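Local coordinates for serine protease (Arthrobacter nicotinovorans, PDB 3WY8), which probably cleaves peptide bonds as a secreted trypsin-like serine protease, of which this chain is the protease domain, at residues Leu123-Phe136 / Asn165-Asn179. Residues are numbered along the deposited sequence; the frame is centred on the assembly and turned at random.
Sequences LSYKSFGYPAASPF and NMTGGSSGGPWFIGN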
# COMPACT_ATOMS: atom_id res chain seq x y z
N LEU A 123 -14.97 7.65 -6.88
CA LEU A 123 -14.12 8.84 -6.78
C LEU A 123 -12.96 8.78 -7.77
O LEU A 123 -12.67 7.72 -8.34
CB LEU A 123 -13.58 9.01 -5.36
CG LEU A 123 -14.60 9.30 -4.24
CD1 LEU A 123 -13.91 9.26 -2.88
CD2 LEU A 123 -15.29 10.64 -4.45
N SER A 124 -12.32 9.92 -7.99
CA SER A 124 -11.11 9.99 -8.82
C SER A 124 -9.88 9.87 -7.92
O SER A 124 -9.87 10.37 -6.80
CB SER A 124 -11.08 11.28 -9.62
OG SER A 124 -12.12 11.27 -10.59
N TYR A 125 -8.85 9.21 -8.44
CA TYR A 125 -7.67 8.87 -7.64
C TYR A 125 -6.37 9.09 -8.39
O TYR A 125 -6.33 9.09 -9.61
CB TYR A 125 -7.71 7.39 -7.25
CG TYR A 125 -8.79 7.02 -6.28
CD1 TYR A 125 -8.58 7.14 -4.91
CD2 TYR A 125 -10.02 6.52 -6.72
CE1 TYR A 125 -9.57 6.79 -4.00
CE2 TYR A 125 -11.02 6.18 -5.82
CZ TYR A 125 -10.78 6.31 -4.46
OH TYR A 125 -11.76 5.97 -3.57
N LYS A 126 -5.30 9.28 -7.62
CA LYS A 126 -3.95 9.13 -8.13
C LYS A 126 -3.25 8.08 -7.26
O LYS A 126 -3.19 8.22 -6.04
CB LYS A 126 -3.19 10.46 -8.11
CG LYS A 126 -1.82 10.38 -8.81
CD LYS A 126 -1.16 11.75 -8.92
CE LYS A 126 0.17 11.65 -9.64
NZ LYS A 126 0.81 12.97 -9.92
N SER A 127 -2.78 7.01 -7.90
CA SER A 127 -2.14 5.89 -7.21
C SER A 127 -0.64 5.90 -7.47
O SER A 127 -0.20 6.20 -8.57
CB SER A 127 -2.74 4.56 -7.68
OG SER A 127 -1.89 3.47 -7.35
N PHE A 128 0.12 5.54 -6.44
CA PHE A 128 1.58 5.52 -6.52
C PHE A 128 2.13 4.15 -6.21
O PHE A 128 1.50 3.37 -5.50
CB PHE A 128 2.15 6.52 -5.51
CG PHE A 128 1.89 7.95 -5.87
CD1 PHE A 128 2.91 8.73 -6.42
CD2 PHE A 128 0.65 8.53 -5.63
CE1 PHE A 128 2.68 10.08 -6.74
CE2 PHE A 128 0.41 9.87 -5.95
CZ PHE A 128 1.43 10.64 -6.51
N GLY A 129 3.32 3.85 -6.73
CA GLY A 129 3.99 2.60 -6.38
C GLY A 129 5.37 2.47 -6.96
O GLY A 129 5.83 3.34 -7.71
N TYR A 130 6.03 1.38 -6.59
CA TYR A 130 7.34 1.01 -7.12
C TYR A 130 7.20 -0.27 -7.95
O TYR A 130 7.59 -1.35 -7.50
CB TYR A 130 8.32 0.79 -5.97
CG TYR A 130 8.82 2.07 -5.34
CD1 TYR A 130 9.97 2.69 -5.80
CD2 TYR A 130 8.13 2.65 -4.27
CE1 TYR A 130 10.42 3.88 -5.23
CE2 TYR A 130 8.58 3.83 -3.68
CZ TYR A 130 9.72 4.44 -4.17
OH TYR A 130 10.18 5.60 -3.60
N PRO A 131 6.64 -0.15 -9.18
CA PRO A 131 6.49 -1.36 -10.00
C PRO A 131 7.85 -1.96 -10.32
O PRO A 131 8.80 -1.22 -10.62
CB PRO A 131 5.79 -0.85 -11.26
CG PRO A 131 6.10 0.61 -11.32
CD PRO A 131 6.18 1.06 -9.89
N ALA A 132 7.94 -3.29 -10.25
CA ALA A 132 9.22 -3.99 -10.32
C ALA A 132 9.30 -5.02 -11.44
O ALA A 132 10.32 -5.71 -11.57
CB ALA A 132 9.54 -4.64 -8.96
N ALA A 133 8.24 -5.13 -12.23
CA ALA A 133 8.20 -6.06 -13.36
C ALA A 133 8.20 -5.32 -14.68
O ALA A 133 7.65 -4.21 -14.78
CB ALA A 133 6.98 -6.97 -13.25
N SER A 134 8.80 -5.94 -15.69
CA SER A 134 8.88 -5.37 -17.03
C SER A 134 7.55 -4.72 -17.43
O SER A 134 6.50 -5.35 -17.25
CB SER A 134 9.25 -6.46 -18.04
OG SER A 134 9.47 -5.89 -19.32
N PRO A 135 7.58 -3.49 -17.97
CA PRO A 135 8.77 -2.72 -18.38
C PRO A 135 9.52 -1.97 -17.27
O PRO A 135 10.52 -1.30 -17.56
CB PRO A 135 8.19 -1.72 -19.38
CG PRO A 135 6.80 -1.46 -18.88
CD PRO A 135 6.33 -2.76 -18.27
N PHE A 136 9.06 -2.10 -16.03
CA PHE A 136 9.67 -1.41 -14.89
C PHE A 136 10.73 -2.28 -14.22
O PHE A 136 10.81 -3.48 -14.48
CB PHE A 136 8.58 -1.00 -13.89
CG PHE A 136 7.51 -0.13 -14.48
CD1 PHE A 136 7.73 1.23 -14.68
CD2 PHE A 136 6.27 -0.66 -14.83
CE1 PHE A 136 6.74 2.05 -15.23
CE2 PHE A 136 5.27 0.15 -15.37
CZ PHE A 136 5.51 1.51 -15.57
N ASN A 165 -0.79 1.26 -15.67
CA ASN A 165 0.19 0.35 -16.27
C ASN A 165 1.20 -0.23 -15.26
O ASN A 165 2.12 -0.95 -15.66
CB ASN A 165 0.94 1.04 -17.42
CG ASN A 165 1.88 2.16 -16.96
OD1 ASN A 165 1.77 2.66 -15.84
ND2 ASN A 165 2.80 2.56 -17.84
N MET A 166 1.02 0.09 -13.98
CA MET A 166 1.96 -0.36 -12.96
C MET A 166 1.89 -1.87 -12.75
O MET A 166 0.81 -2.46 -12.79
CB MET A 166 1.76 0.40 -11.64
CG MET A 166 2.18 1.86 -11.73
SD MET A 166 2.43 2.63 -10.12
CE MET A 166 0.76 2.62 -9.47
N THR A 167 3.04 -2.48 -12.54
CA THR A 167 3.17 -3.93 -12.52
C THR A 167 3.53 -4.43 -11.12
O THR A 167 3.65 -3.64 -10.18
CB THR A 167 4.25 -4.38 -13.51
OG1 THR A 167 5.49 -3.74 -13.18
CG2 THR A 167 3.86 -4.04 -14.94
N GLY A 168 3.72 -5.74 -10.99
CA GLY A 168 4.12 -6.37 -9.73
C GLY A 168 5.19 -5.60 -8.98
O GLY A 168 6.19 -5.19 -9.56
N GLY A 169 4.97 -5.41 -7.68
CA GLY A 169 5.84 -4.56 -6.86
C GLY A 169 5.13 -3.28 -6.47
O GLY A 169 5.43 -2.68 -5.43
N SER A 170 4.21 -2.83 -7.32
CA SER A 170 3.40 -1.65 -7.01
C SER A 170 2.31 -1.96 -5.98
O SER A 170 1.76 -1.04 -5.37
CB SER A 170 2.80 -1.04 -8.29
OG SER A 170 1.87 -1.92 -8.89
N SER A 171 2.03 -3.25 -5.80
CA SER A 171 1.11 -3.74 -4.77
C SER A 171 1.33 -3.02 -3.45
O SER A 171 2.48 -2.86 -3.01
CB SER A 171 1.32 -5.24 -4.53
OG SER A 171 0.78 -6.01 -5.58
N GLY A 172 0.23 -2.61 -2.84
CA GLY A 172 0.27 -1.94 -1.54
C GLY A 172 0.46 -0.44 -1.63
O GLY A 172 0.29 0.26 -0.63
N GLY A 173 0.83 0.06 -2.81
CA GLY A 173 1.02 1.50 -3.01
C GLY A 173 -0.27 2.28 -2.81
O GLY A 173 -1.36 1.77 -3.10
N PRO A 174 -0.17 3.53 -2.34
CA PRO A 174 -1.37 4.26 -1.92
C PRO A 174 -2.22 4.83 -3.07
O PRO A 174 -1.68 5.30 -4.07
CB PRO A 174 -0.80 5.40 -1.07
CG PRO A 174 0.57 5.65 -1.65
CD PRO A 174 1.07 4.28 -2.06
N TRP A 175 -3.53 4.77 -2.89
CA TRP A 175 -4.48 5.51 -3.72
C TRP A 175 -4.88 6.76 -2.95
O TRP A 175 -5.43 6.66 -1.85
CB TRP A 175 -5.75 4.68 -3.95
CG TRP A 175 -5.64 3.57 -4.93
CD1 TRP A 175 -4.56 2.77 -5.16
CD2 TRP A 175 -6.68 3.09 -5.79
NE1 TRP A 175 -4.86 1.83 -6.12
CE2 TRP A 175 -6.16 2.01 -6.53
CE3 TRP A 175 -8.01 3.47 -6.01
CZ2 TRP A 175 -6.91 1.31 -7.48
CZ3 TRP A 175 -8.77 2.78 -6.95
CH2 TRP A 175 -8.21 1.71 -7.67
N PHE A 176 -4.63 7.92 -3.54
CA PHE A 176 -5.07 9.18 -2.94
C PHE A 176 -6.29 9.70 -3.68
O PHE A 176 -6.30 9.73 -4.91
CB PHE A 176 -3.96 10.24 -2.97
CG PHE A 176 -2.72 9.83 -2.23
CD1 PHE A 176 -2.67 9.91 -0.85
CD2 PHE A 176 -1.61 9.36 -2.92
CE1 PHE A 176 -1.52 9.53 -0.15
CE2 PHE A 176 -0.46 8.97 -2.24
CZ PHE A 176 -0.41 9.06 -0.85
N ILE A 177 -7.32 10.10 -2.93
CA ILE A 177 -8.48 10.76 -3.55
C ILE A 177 -7.99 12.06 -4.17
O ILE A 177 -7.32 12.85 -3.50
CB ILE A 177 -9.59 11.08 -2.53
CG1 ILE A 177 -10.09 9.80 -1.85
CG2 ILE A 177 -10.75 11.81 -3.22
CD1 ILE A 177 -10.93 10.05 -0.59
N GLY A 178 -8.33 12.28 -5.43
CA GLY A 178 -7.92 13.50 -6.12
C GLY A 178 -6.75 13.28 -7.05
O GLY A 178 -6.62 12.21 -7.65
N ASN A 179 -5.89 14.29 -7.16
CA ASN A 179 -4.80 14.28 -8.15
C ASN A 179 -3.40 14.53 -7.59
O ASN A 179 -2.48 14.87 -8.33
CB ASN A 179 -5.10 15.30 -9.26
CG ASN A 179 -5.16 16.74 -8.76
OD1 ASN A 179 -4.92 17.02 -7.58
ND2 ASN A 179 -5.48 17.66 -9.67
O HOH W 1 -7.07 11.89 -10.47
O HOH W 2 -0.96 14.53 -11.38
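Trp175 brings the edge of its six-membered ring against the face of Tyr125, planes 59° apart, with CE3 3.6 Å from Tyr125 CG. From the other flank CE1 of Tyr125 meets CG1 of Ile177, and the Tyr125 hydroxyl is hydrogen-bonded to Asn186 OD1. Without the ring, as with an alanine here, the Trp175 edge and Ile177 are likely to lose the aromatic surface they pack on, and Asn186 its hydroxyl partner. Ser127 lies over the indole, its CB 4.0 Å from the centroid of the five-membered ring; with OG anti to the backbone N (chi1 163°), the hydroxyl hydrogen-bonds to Asn189 OD1, which also takes Trp175 NE1. Met166, bent at chi3 (-66°), sets its CE 3.5 Å from that same Ser127 OG. Across the sheet, Phe128 puts CD2 at the edge of the Phe176 ring, while the Lys126 amine runs outward to Glu5. Between these two layers of side chains, strands 124-129 and 174-177 pair antiparallel, Lys126 and Phe176 exchanging two backbone hydrogen bonds. Beyond the strands, Thr167 OG1 donates to Ala133 O (2.7 Å), which takes Phe136 N from the opposite face of its carbonyl plane; Ala132 N donates to Gly168 O. The Phe136 ring is sandwiched between Pro131 and Pro135, its CE2 3.3 Å from Asn165 O. The 167-170 type II turn thus anchored leads into Ser171, whose OG is hydrogen-bonded to His43 NE2, consistent with a Ser-His-Asp triad completed by Asp92. The pair belongs to the C-terminal beta-barrel of the trypsin-like fold, with the probable nucleophile on the Gly-Ser-Ser-Gly-Gly loop before strand 174-177.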